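Local coordinates for protein cobalt-precorrin-5B C(1)-methyltransferase (Archaeoglobus fulgidus, PDB 1SR8) that probably catalyses the S-adenosylmethionine-dependent methylation of C-1 in cobalt-precorrin-5B to give cobalt-precorrin-6A, a step of the anaerobic route to adenosylcobalamin, at residues H209-A223 against G247-K259. Sequence-based numbering, arbitrary orientation.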
ATOM      1  N   HIS A 209     -25.086   1.602   7.266  1.00 25.07           N
ATOM      2  CA  HIS A 209     -25.848   0.488   7.800  1.00 26.09           C
ATOM      3  C   HIS A 209     -25.293  -0.833   7.275  1.00 26.48           C
ATOM      4  O   HIS A 209     -25.096  -1.782   8.035  1.00 25.96           O
ATOM      5  CB  HIS A 209     -27.332   0.614   7.438  1.00 25.79           C
ATOM      6  CG  HIS A 209     -28.165  -0.514   7.954  1.00 23.98           C
ATOM      7  ND1 HIS A 209     -28.285  -0.791   9.298  1.00 25.01           N
ATOM      8  CD2 HIS A 209     -28.859  -1.479   7.306  1.00 23.89           C
ATOM      9  CE1 HIS A 209     -29.014  -1.882   9.457  1.00 26.46           C
ATOM     10  NE2 HIS A 209     -29.374  -2.319   8.263  1.00 25.65           N
ATOM     11  N   ARG A 210     -25.035  -0.883   5.971  1.00 26.85           N
ATOM     12  CA  ARG A 210     -24.503  -2.083   5.340  1.00 27.60           C
ATOM     13  C   ARG A 210     -23.023  -1.882   5.043  1.00 25.40           C
ATOM     14  O   ARG A 210     -22.630  -0.869   4.474  1.00 24.68           O
ATOM     15  CB  ARG A 210     -25.266  -2.369   4.044  1.00 31.15           C
ATOM     16  CG  ARG A 210     -26.778  -2.381   4.228  1.00 34.12           C
ATOM     17  CD  ARG A 210     -27.523  -2.806   2.962  1.00 39.53           C
ATOM     18  NE  ARG A 210     -28.977  -2.703   3.119  1.00 42.94           N
ATOM     19  CZ  ARG A 210     -29.667  -1.565   3.026  1.00 45.10           C
ATOM     20  NH1 ARG A 210     -29.041  -0.423   2.765  1.00 46.13           N
ATOM     21  NH2 ARG A 210     -30.986  -1.560   3.204  1.00 46.75           N
ATOM     22  N   ILE A 211     -22.199  -2.842   5.443  1.00 24.51           N
ATOM     23  CA  ILE A 211     -20.761  -2.731   5.200  1.00 24.51           C
ATOM     24  C   ILE A 211     -20.102  -4.051   4.803  1.00 24.10           C
ATOM     25  O   ILE A 211     -20.437  -5.112   5.336  1.00 25.86           O
ATOM     26  CB  ILE A 211     -19.998  -2.188   6.451  1.00 22.90           C
ATOM     27  CG1 ILE A 211     -20.163  -3.160   7.634  1.00 22.59           C
ATOM     28  CG2 ILE A 211     -20.488  -0.789   6.789  1.00 21.69           C
ATOM     29  CD1 ILE A 211     -19.108  -3.021   8.740  1.00 19.38           C
ATOM     30  N   ALA A 212     -19.163  -3.976   3.866  1.00 22.79           N
ATOM     31  CA  ALA A 212     -18.428  -5.160   3.448  1.00 24.05           C
ATOM     32  C   ALA A 212     -17.078  -5.163   4.187  1.00 23.93           C
ATOM     33  O   ALA A 212     -16.283  -4.232   4.050  1.00 23.69           O
ATOM     34  CB  ALA A 212     -18.209  -5.141   1.939  1.00 22.40           C
ATOM     35  N   ILE A 213     -16.843  -6.193   4.993  1.00 23.80           N
ATOM     36  CA  ILE A 213     -15.589  -6.330   5.742  1.00 23.98           C
ATOM     37  C   ILE A 213     -14.633  -7.156   4.870  1.00 24.66           C
ATOM     38  O   ILE A 213     -14.788  -8.375   4.754  1.00 24.77           O
ATOM     39  CB  ILE A 213     -15.822  -7.071   7.085  1.00 23.44           C
ATOM     40  CG1 ILE A 213     -16.964  -6.403   7.858  1.00 22.76           C
ATOM     41  CG2 ILE A 213     -14.543  -7.058   7.923  1.00 20.38           C
ATOM     42  CD1 ILE A 213     -17.454  -7.204   9.054  1.00 22.64           C
ATOM     43  N   THR A 214     -13.655  -6.494   4.255  1.00 23.85           N
ATOM     44  CA  THR A 214     -12.719  -7.180   3.371  1.00 23.93           C
ATOM     45  C   THR A 214     -11.308  -7.323   3.940  1.00 24.30           C
ATOM     46  O   THR A 214     -10.910  -6.573   4.827  1.00 24.22           O
ATOM     47  CB  THR A 214     -12.669  -6.478   1.998  1.00 23.12           C
ATOM     48  OG1 THR A 214     -11.947  -5.240   2.092  1.00 22.78           O
ATOM     49  CG2 THR A 214     -14.090  -6.189   1.532  1.00 21.82           C
ATOM     50  N   THR A 215     -10.564  -8.302   3.423  1.00 24.87           N
ATOM     51  CA  THR A 215      -9.201  -8.589   3.879  1.00 25.02           C
ATOM     52  C   THR A 215      -8.091  -7.748   3.238  1.00 25.26           C
ATOM     53  O   THR A 215      -7.022  -7.566   3.827  1.00 26.31           O
ATOM     54  CB  THR A 215      -8.849 -10.085   3.675  1.00 23.95           C
ATOM     55  OG1 THR A 215      -9.102 -10.456   2.316  1.00 24.97           O
ATOM     56  CG2 THR A 215      -9.673 -10.954   4.590  1.00 22.30           C
ATOM     57  N   GLY A 216      -8.336  -7.242   2.039  1.00 24.89           N
ATOM     58  CA  GLY A 216      -7.330  -6.442   1.377  1.00 24.06           C
ATOM     59  C   GLY A 216      -7.922  -5.680   0.216  1.00 25.99           C
ATOM     60  O   GLY A 216      -9.137  -5.710   0.005  1.00 26.93           O
ATOM     61  N   ARG A 217      -7.072  -5.005  -0.549  1.00 24.82           N
ATOM     62  CA  ARG A 217      -7.533  -4.223  -1.683  1.00 24.61           C
ATOM     63  C   ARG A 217      -8.251  -5.046  -2.754  1.00 24.97           C
ATOM     64  O   ARG A 217      -9.247  -4.598  -3.302  1.00 24.64           O
ATOM     65  CB  ARG A 217      -6.357  -3.466  -2.310  1.00 24.61           C
ATOM     66  CG  ARG A 217      -6.727  -2.539  -3.475  1.00 23.89           C
ATOM     67  CD  ARG A 217      -7.675  -1.423  -3.040  1.00 22.60           C
ATOM     68  NE  ARG A 217      -7.819  -0.421  -4.091  1.00 21.69           N
ATOM     69  CZ  ARG A 217      -8.286   0.807  -3.892  1.00 22.16           C
ATOM     70  NH1 ARG A 217      -8.665   1.183  -2.678  1.00 21.66           N
ATOM     71  NH2 ARG A 217      -8.335   1.672  -4.895  1.00 21.77           N
ATOM     72  N   LYS A 218      -7.756  -6.239  -3.064  1.00 26.34           N
ATOM     73  CA  LYS A 218      -8.409  -7.049  -4.090  1.00 28.00           C
ATOM     74  C   LYS A 218      -9.809  -7.429  -3.644  1.00 27.02           C
ATOM     75  O   LYS A 218     -10.745  -7.388  -4.442  1.00 27.26           O
ATOM     76  CB  LYS A 218      -7.587  -8.306  -4.398  1.00 29.85           C
ATOM     77  CG  LYS A 218      -6.150  -7.978  -4.821  1.00 35.88           C
ATOM     78  CD  LYS A 218      -5.359  -9.204  -5.296  1.00 37.40           C
ATOM     79  CE  LYS A 218      -3.861  -9.057  -4.986  1.00 39.92           C
ATOM     80  NZ  LYS A 218      -3.228  -7.845  -5.602  1.00 41.06           N
ATOM     81  N   ALA A 219      -9.940  -7.781  -2.365  1.00 26.08           N
ATOM     82  CA  ALA A 219     -11.226  -8.154  -1.772  1.00 25.49           C
ATOM     83  C   ALA A 219     -12.177  -6.966  -1.819  1.00 24.57           C
ATOM     84  O   ALA A 219     -13.365  -7.104  -2.126  1.00 25.68           O
ATOM     85  CB  ALA A 219     -11.029  -8.588  -0.333  1.00 25.74           C
ATOM     86  N   TRP A 220     -11.630  -5.799  -1.504  1.00 22.76           N
ATOM     87  CA  TRP A 220     -12.367  -4.544  -1.491  1.00 21.41           C
ATOM     88  C   TRP A 220     -12.931  -4.264  -2.880  1.00 22.42           C
ATOM     89  O   TRP A 220     -14.074  -3.842  -3.017  1.00 22.35           O
ATOM     90  CB  TRP A 220     -11.418  -3.421  -1.066  1.00 19.75           C
ATOM     91  CG  TRP A 220     -12.035  -2.057  -0.929  1.00 18.99           C
ATOM     92  CD1 TRP A 220     -12.633  -1.531   0.183  1.00 17.00           C
ATOM     93  CD2 TRP A 220     -12.047  -1.022  -1.920  1.00 18.14           C
ATOM     94  NE1 TRP A 220     -13.004  -0.230  -0.052  1.00 17.14           N
ATOM     95  CE2 TRP A 220     -12.660   0.108  -1.334  1.00 17.49           C
ATOM     96  CE3 TRP A 220     -11.597  -0.939  -3.242  1.00 16.59           C
ATOM     97  CZ2 TRP A 220     -12.832   1.312  -2.026  1.00 19.15           C
ATOM     98  CZ3 TRP A 220     -11.767   0.257  -3.932  1.00 19.74           C
ATOM     99  CH2 TRP A 220     -12.381   1.370  -3.321  1.00 19.83           C
ATOM    100  N   LEU A 221     -12.115  -4.495  -3.905  1.00 23.45           N
ATOM    101  CA  LEU A 221     -12.523  -4.277  -5.288  1.00 24.20           C
ATOM    102  C   LEU A 221     -13.623  -5.259  -5.642  1.00 25.50           C
ATOM    103  O   LEU A 221     -14.568  -4.923  -6.354  1.00 25.77           O
ATOM    104  CB  LEU A 221     -11.340  -4.474  -6.241  1.00 23.20           C
ATOM    105  CG  LEU A 221     -10.293  -3.355  -6.253  1.00 24.02           C
ATOM    106  CD1 LEU A 221      -9.075  -3.769  -7.063  1.00 23.02           C
ATOM    107  CD2 LEU A 221     -10.907  -2.101  -6.833  1.00 22.34           C
ATOM    108  N   TYR A 222     -13.499  -6.478  -5.136  1.00 26.57           N
ATOM    109  CA  TYR A 222     -14.499  -7.494  -5.406  1.00 27.99           C
ATOM    110  C   TYR A 222     -15.836  -7.081  -4.815  1.00 27.36           C
ATOM    111  O   TYR A 222     -16.857  -7.151  -5.480  1.00 28.09           O
ATOM    112  CB  TYR A 222     -14.081  -8.825  -4.803  1.00 29.63           C
ATOM    113  CG  TYR A 222     -14.984  -9.964  -5.198  1.00 33.91           C
ATOM    114  CD1 TYR A 222     -14.859 -10.578  -6.451  1.00 33.96           C
ATOM    115  CD2 TYR A 222     -15.956 -10.443  -4.317  1.00 35.01           C
ATOM    116  CE1 TYR A 222     -15.681 -11.648  -6.811  1.00 36.35           C
ATOM    117  CE2 TYR A 222     -16.782 -11.507  -4.665  1.00 37.08           C
ATOM    118  CZ  TYR A 222     -16.639 -12.109  -5.909  1.00 37.90           C
ATOM    119  OH  TYR A 222     -17.436 -13.188  -6.237  1.00 40.08           O
ATOM    120  N   ALA A 223     -15.820  -6.656  -3.559  1.00 27.24           N
ATOM    121  CA  ALA A 223     -17.041  -6.233  -2.880  1.00 28.16           C
ATOM    122  C   ALA A 223     -17.676  -5.024  -3.574  1.00 29.49           C
ATOM    123  O   ALA A 223     -18.898  -4.930  -3.672  1.00 30.35           O
ATOM    124  CB  ALA A 223     -16.740  -5.902  -1.414  1.00 25.52           C
ATOM    125  N   GLY A 247     -24.942  -2.996  12.126  1.00 29.06           N
ATOM    126  CA  GLY A 247     -25.798  -3.091  10.952  1.00 28.22           C
ATOM    127  C   GLY A 247     -25.655  -4.358  10.136  1.00 29.34           C
ATOM    128  O   GLY A 247     -25.442  -5.437  10.680  1.00 28.65           O
ATOM    129  N   GLU A 248     -25.792  -4.222   8.821  1.00 31.98           N
ATOM    130  CA  GLU A 248     -25.661  -5.343   7.883  1.00 34.35           C
ATOM    131  C   GLU A 248     -24.195  -5.532   7.459  1.00 33.32           C
ATOM    132  O   GLU A 248     -23.593  -4.657   6.832  1.00 33.58           O
ATOM    133  CB  GLU A 248     -26.517  -5.098   6.635  1.00 36.80           C
ATOM    134  CG  GLU A 248     -28.011  -5.153   6.869  1.00 41.16           C
ATOM    135  CD  GLU A 248     -28.463  -6.513   7.334  1.00 44.68           C
ATOM    136  OE1 GLU A 248     -28.132  -7.510   6.656  1.00 46.91           O
ATOM    137  OE2 GLU A 248     -29.150  -6.586   8.374  1.00 47.99           O
ATOM    138  N   LYS A 249     -23.642  -6.691   7.787  1.00 32.38           N
ATOM    139  CA  LYS A 249     -22.252  -6.993   7.476  1.00 32.96           C
ATOM    140  C   LYS A 249     -22.058  -8.183   6.563  1.00 32.70           C
ATOM    141  O   LYS A 249     -22.782  -9.172   6.633  1.00 32.81           O
ATOM    142  CB  LYS A 249     -21.488  -7.261   8.769  1.00 32.83           C
ATOM    143  CG  LYS A 249     -21.439  -6.084   9.696  1.00 32.90           C
ATOM    144  CD  LYS A 249     -21.382  -6.543  11.129  1.00 34.14           C
ATOM    145  CE  LYS A 249     -22.711  -7.127  11.550  1.00 34.28           C
ATOM    146  NZ  LYS A 249     -22.792  -7.252  13.025  1.00 34.79           N
ATOM    147  N   ILE A 250     -21.062  -8.080   5.702  1.00 32.44           N
ATOM    148  CA  ILE A 250     -20.735  -9.171   4.811  1.00 33.30           C
ATOM    149  C   ILE A 250     -19.208  -9.266   4.841  1.00 33.17           C
ATOM    150  O   ILE A 250     -18.520  -8.246   4.856  1.00 33.09           O
ATOM    151  CB  ILE A 250     -21.271  -8.908   3.368  1.00 34.04           C
ATOM    152  CG1 ILE A 250     -21.376 -10.231   2.609  1.00 34.85           C
ATOM    153  CG2 ILE A 250     -20.362  -7.941   2.608  1.00 33.28           C
ATOM    154  CD1 ILE A 250     -22.017 -10.095   1.244  1.00 36.80           C
ATOM    155  N   ILE A 251     -18.683 -10.486   4.908  1.00 32.94           N
ATOM    156  CA  ILE A 251     -17.236 -10.688   4.928  1.00 32.75           C
ATOM    157  C   ILE A 251     -16.750 -11.182   3.569  1.00 32.41           C
ATOM    158  O   ILE A 251     -17.244 -12.182   3.049  1.00 31.56           O
ATOM    159  CB  ILE A 251     -16.820 -11.716   6.006  1.00 31.63           C
ATOM    160  CG1 ILE A 251     -17.229 -11.205   7.390  1.00 31.07           C
ATOM    161  CG2 ILE A 251     -15.315 -11.956   5.941  1.00 30.94           C
ATOM    162  CD1 ILE A 251     -16.961 -12.177   8.508  1.00 29.04           C
ATOM    163  N   VAL A 252     -15.790 -10.467   2.993  1.00 33.01           N
ATOM    164  CA  VAL A 252     -15.219 -10.837   1.702  1.00 33.40           C
ATOM    165  C   VAL A 252     -13.698 -10.885   1.850  1.00 34.53           C
ATOM    166  O   VAL A 252     -13.082  -9.921   2.312  1.00 34.72           O
ATOM    167  CB  VAL A 252     -15.586  -9.808   0.607  1.00 33.60           C
ATOM    168  CG1 VAL A 252     -15.060 -10.277  -0.747  1.00 30.63           C
ATOM    169  CG2 VAL A 252     -17.099  -9.596   0.577  1.00 32.08           C
ATOM    170  N   GLY A 253     -13.091 -12.007   1.480  1.00 34.55           N
ATOM    171  CA  GLY A 253     -11.651 -12.111   1.595  1.00 34.80           C
ATOM    172  C   GLY A 253     -11.075 -13.352   0.948  1.00 35.37           C
ATOM    173  O   GLY A 253     -11.806 -14.242   0.518  1.00 35.45           O
ATOM    174  N   PHE A 254      -9.751 -13.405   0.874  1.00 35.93           N
ATOM    175  CA  PHE A 254      -9.072 -14.550   0.293  1.00 35.27           C
ATOM    176  C   PHE A 254      -8.730 -15.551   1.394  1.00 35.20           C
ATOM    177  O   PHE A 254      -8.522 -15.178   2.552  1.00 34.73           O
ATOM    178  CB  PHE A 254      -7.806 -14.107  -0.446  1.00 34.19           C
ATOM    179  CG  PHE A 254      -8.080 -13.282  -1.678  1.00 33.74           C
ATOM    180  CD1 PHE A 254      -8.440 -11.943  -1.575  1.00 35.48           C
ATOM    181  CD2 PHE A 254      -7.989 -13.844  -2.942  1.00 34.42           C
ATOM    182  CE1 PHE A 254      -8.705 -11.174  -2.719  1.00 33.91           C
ATOM    183  CE2 PHE A 254      -8.253 -13.086  -4.088  1.00 34.18           C
ATOM    184  CZ  PHE A 254      -8.611 -11.748  -3.972  1.00 33.58           C
ATOM    185  N   PRO A 255      -8.673 -16.841   1.042  1.00 35.07           N
ATOM    186  CA  PRO A 255      -8.369 -17.958   1.938  1.00 35.33           C
ATOM    187  C   PRO A 255      -7.260 -17.698   2.956  1.00 36.99           C
ATOM    188  O   PRO A 255      -7.391 -18.032   4.140  1.00 36.88           O
ATOM    189  CB  PRO A 255      -7.998 -19.068   0.967  1.00 35.27           C
ATOM    190  CG  PRO A 255      -8.894 -18.794  -0.192  1.00 35.06           C
ATOM    191  CD  PRO A 255      -8.761 -17.306  -0.354  1.00 34.99           C
ATOM    192  N   GLY A 256      -6.172 -17.100   2.482  1.00 38.12           N
ATOM    193  CA  GLY A 256      -5.029 -16.817   3.332  1.00 38.44           C
ATOM    194  C   GLY A 256      -5.307 -16.065   4.615  1.00 38.89           C
ATOM    195  O   GLY A 256      -4.980 -16.546   5.697  1.00 39.11           O
ATOM    196  N   LEU A 257      -5.907 -14.885   4.496  1.00 39.21           N
ATOM    197  CA  LEU A 257      -6.203 -14.055   5.657  1.00 39.80           C
ATOM    198  C   LEU A 257      -7.441 -14.499   6.421  1.00 41.47           C
ATOM    199  O   LEU A 257      -7.534 -14.300   7.633  1.00 42.07           O
ATOM    200  CB  LEU A 257      -6.345 -12.593   5.227  1.00 38.91           C
ATOM    201  CG  LEU A 257      -5.039 -11.923   4.801  1.00 36.54           C
ATOM    202  CD1 LEU A 257      -5.315 -10.643   4.052  1.00 39.59           C
ATOM    203  CD2 LEU A 257      -4.211 -11.649   6.032  1.00 38.61           C
ATOM    204  N   LEU A 258      -8.395 -15.100   5.717  1.00 43.37           N
ATOM    205  CA  LEU A 258      -9.613 -15.572   6.364  1.00 44.88           C
ATOM    206  C   LEU A 258      -9.336 -16.705   7.355  1.00 46.34           C
ATOM    207  O   LEU A 258      -9.936 -16.757   8.429  1.00 45.91           O
ATOM    208  CB  LEU A 258     -10.632 -16.029   5.314  1.00 45.36           C
ATOM    209  CG  LEU A 258     -11.298 -14.921   4.498  1.00 45.35           C
ATOM    210  CD1 LEU A 258     -12.250 -15.528   3.484  1.00 45.36           C
ATOM    211  CD2 LEU A 258     -12.042 -13.980   5.436  1.00 44.48           C
ATOM    212  N   LYS A 259      -8.432 -17.616   7.004  1.00 48.68           N
ATOM    213  CA  LYS A 259      -8.119 -18.714   7.911  1.00 50.47           C
ATOM    214  C   LYS A 259      -7.279 -18.195   9.078  1.00 49.51           C
ATOM    215  O   LYS A 259      -7.299 -18.768  10.167  1.00 48.60           O
ATOM    216  CB  LYS A 259      -7.388 -19.846   7.179  1.00 52.62           C
ATOM    217  CG  LYS A 259      -6.104 -19.429   6.510  1.00 55.86           C
ATOM    218  CD  LYS A 259      -5.358 -20.632   5.952  1.00 57.61           C
ATOM    219  CE  LYS A 259      -4.050 -20.194   5.306  1.00 58.01           C
ATOM    220  NZ  LYS A 259      -3.248 -19.335   6.231  1.00 57.75           N
TER
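Two adjacent parallel strands of a four-stranded alpha/beta sheet, 210-214 and 248-253, pair along their length, and each turns into a helix at its C-terminal end. The ladder alternates regularly: Ile211 N donates a hydrogen bond to Glu248 O (2.7 Å), Ile213 N does the same to Ile250 O, and Ile213 O receives Val252 N from above its carbonyl plane (2.9 Å). At the ladder's start the His209 ring lays one face over Glu248 N, its NE2 3.4 Å from Glu248 CG. Ala212 and Ile250 share one face of the sheet, Ile250 CG2 pressing tightly on Ala212 CA (3.5 Å). On that face Val252 packs against helix 217-223: CG1, anti to the backbone N (chi1 -176°), meets Tyr222 CD2 at 3.7 Å, and CG2 faces Ala223 CB. At the strand ends, Thr215 OG1 sits between its own backbone N and carbonyl carbon (chi1 53°), where it accepts a weak bond from Phe254 N (3.3 Å), while its CB lies 3.6 Å from Leu257 CD1. Replacing Thr215 by an alanine is likely to leave Phe254 N without this acceptor and open a gap beside Leu257 CB and Leu258 CD2, which CG2 now borders. The Phe254 ring turns its edge to Ala219 N, with CE1 3.5 Å from Lys218 CB. Strand 231-234 pairs with the far edge of 210-214, and strand 278-281 flanks 248-253. Helix 239-242 packs on Ile213 and Ile251, on the sheet face opposite helix 217-223.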